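Local coordinates for nucleoplasmin-like protein (Drosophila melanogaster, PDB 1NLQ) that binds core histones as a chaperone and helps assemble roughly evenly spaced nucleosome arrays in an ATP-assisted reaction, at the interface of chains A and B. Residues are numbered along the deposited sequence; one frame, centred on the assembly and turned at random. Chains: chain A/B, Nucleoplasmin-like protein.

The interface of chains A and B. Residues chain A 6, 100-102; chain B 53, 64, 79-81.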
# COMPACT_ATOMS: atom_id res chain seq x y z
N PHE A 6 5.90 -4.78 18.45
CA PHE A 6 5.96 -3.66 17.53
C PHE A 6 7.41 -3.25 17.32
O PHE A 6 8.20 -3.24 18.26
CB PHE A 6 5.18 -2.48 18.10
CG PHE A 6 5.32 -1.22 17.30
CD1 PHE A 6 4.72 -1.11 16.05
CD2 PHE A 6 6.06 -0.15 17.78
CE1 PHE A 6 4.86 0.04 15.29
CE2 PHE A 6 6.21 1.01 17.03
CZ PHE A 6 5.60 1.11 15.79
N HIS A 100 8.96 1.30 10.69
CA HIS A 100 7.93 0.59 11.44
C HIS A 100 7.66 -0.82 10.92
O HIS A 100 7.71 -1.07 9.72
CB HIS A 100 6.61 1.36 11.39
CG HIS A 100 6.72 2.80 11.77
ND1 HIS A 100 6.38 3.82 10.92
CD2 HIS A 100 7.12 3.39 12.92
CE1 HIS A 100 6.56 4.98 11.52
NE2 HIS A 100 7.01 4.75 12.74
N GLY A 101 7.35 -1.73 11.83
CA GLY A 101 7.07 -3.09 11.40
C GLY A 101 6.66 -4.03 12.51
O GLY A 101 6.24 -3.61 13.59
N HIS A 102 6.77 -5.32 12.20
CA HIS A 102 6.42 -6.40 13.12
C HIS A 102 7.68 -7.15 13.48
O HIS A 102 8.43 -7.56 12.59
CB HIS A 102 5.46 -7.39 12.45
CG HIS A 102 4.14 -6.81 12.09
ND1 HIS A 102 2.94 -7.38 12.49
CD2 HIS A 102 3.81 -5.71 11.36
CE1 HIS A 102 1.94 -6.65 12.02
NE2 HIS A 102 2.44 -5.64 11.34
N VAL B 53 2.72 7.38 18.47
CA VAL B 53 2.16 6.25 19.18
C VAL B 53 3.02 6.03 20.42
O VAL B 53 4.25 6.17 20.37
CB VAL B 53 2.12 4.96 18.30
CG1 VAL B 53 3.53 4.45 18.04
CG2 VAL B 53 1.29 3.89 19.01
N ILE B 64 3.98 7.73 13.97
CA ILE B 64 3.60 6.65 13.09
C ILE B 64 2.88 7.19 11.88
O ILE B 64 2.54 6.46 10.96
CB ILE B 64 2.71 5.62 13.81
CG1 ILE B 64 1.45 6.28 14.36
CG2 ILE B 64 3.51 4.94 14.92
CD1 ILE B 64 0.44 5.28 14.87
N VAL B 79 0.43 -1.91 11.43
CA VAL B 79 1.20 -2.35 12.59
C VAL B 79 0.23 -2.84 13.66
O VAL B 79 -0.95 -2.53 13.59
CB VAL B 79 2.06 -1.20 13.18
CG1 VAL B 79 3.14 -0.80 12.20
CG2 VAL B 79 1.18 -0.01 13.52
N GLU B 80 0.71 -3.59 14.64
CA GLU B 80 -0.17 -4.11 15.68
C GLU B 80 0.44 -4.05 17.08
O GLU B 80 1.66 -4.08 17.24
CB GLU B 80 -0.59 -5.56 15.36
CG GLU B 80 0.49 -6.62 15.57
CD GLU B 80 -0.02 -8.03 15.29
OE1 GLU B 80 0.53 -9.00 15.87
OE2 GLU B 80 -0.96 -8.17 14.48
N PHE B 81 -0.42 -3.95 18.08
CA PHE B 81 0.01 -3.89 19.47
C PHE B 81 -0.69 -5.01 20.23
O PHE B 81 -1.91 -5.14 20.19
CB PHE B 81 -0.31 -2.52 20.05
CG PHE B 81 0.22 -1.39 19.22
CD1 PHE B 81 -0.54 -0.86 18.18
CD2 PHE B 81 1.52 -0.93 19.42
CE1 PHE B 81 0.00 0.12 17.33
CE2 PHE B 81 2.06 0.04 18.58
CZ PHE B 81 1.31 0.57 17.53
O HOH W 1 3.42 -4.37 14.30
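A:Phe6, on strand 4-11, packs its ring against B:Val79 and B:Phe81 of strand 79-82. A:Phe6 CB lies 4.0 Å from the backbone oxygen O of B:Glu80 and about as far from B:Phe81. B:Phe81 CE2 sits 3.7 Å from A:Phe6 CG, over one face and toward the rim, the two side chains extending alongside each other in the same direction. CD1 touches both B:Phe81 and B:Val79, and CD2 also lies near B:Phe81 CE2. A:Phe6 CE1 lies 3.6 Å from the methyl carbon CG1 of B:Val79, and this methyl meets the ring at its edge, in plane. The far end is looser: A:Phe6 CE2 is 4.5 Å from B:Val53 CG1, and CZ points toward B:Ile64 CG2. CG is anti to the backbone N (chi1 173°), which carries the ring across to chain B. An alanine at A:Phe6 would remove this ring and would probably leave B:Val79 and the rim of B:Phe81 without their apolar partner.

Two histidines of strand 97-104 flank this core. A:His100 CE1 packs 3.7 Å from B:Ile64 CA. A:His102 CE1 lies 3.8 Å from B:Glu80 CG. One water lies 3.0 Å from A:Gly101 O, accepts a hydrogen bond from B:Glu80 N at 2.8 Å and sits over one face of the A:His102 ring. This mainly apolar patch of the N-terminal core helps join neighbouring protomers into the pentameric ring; two such rings form the decamer.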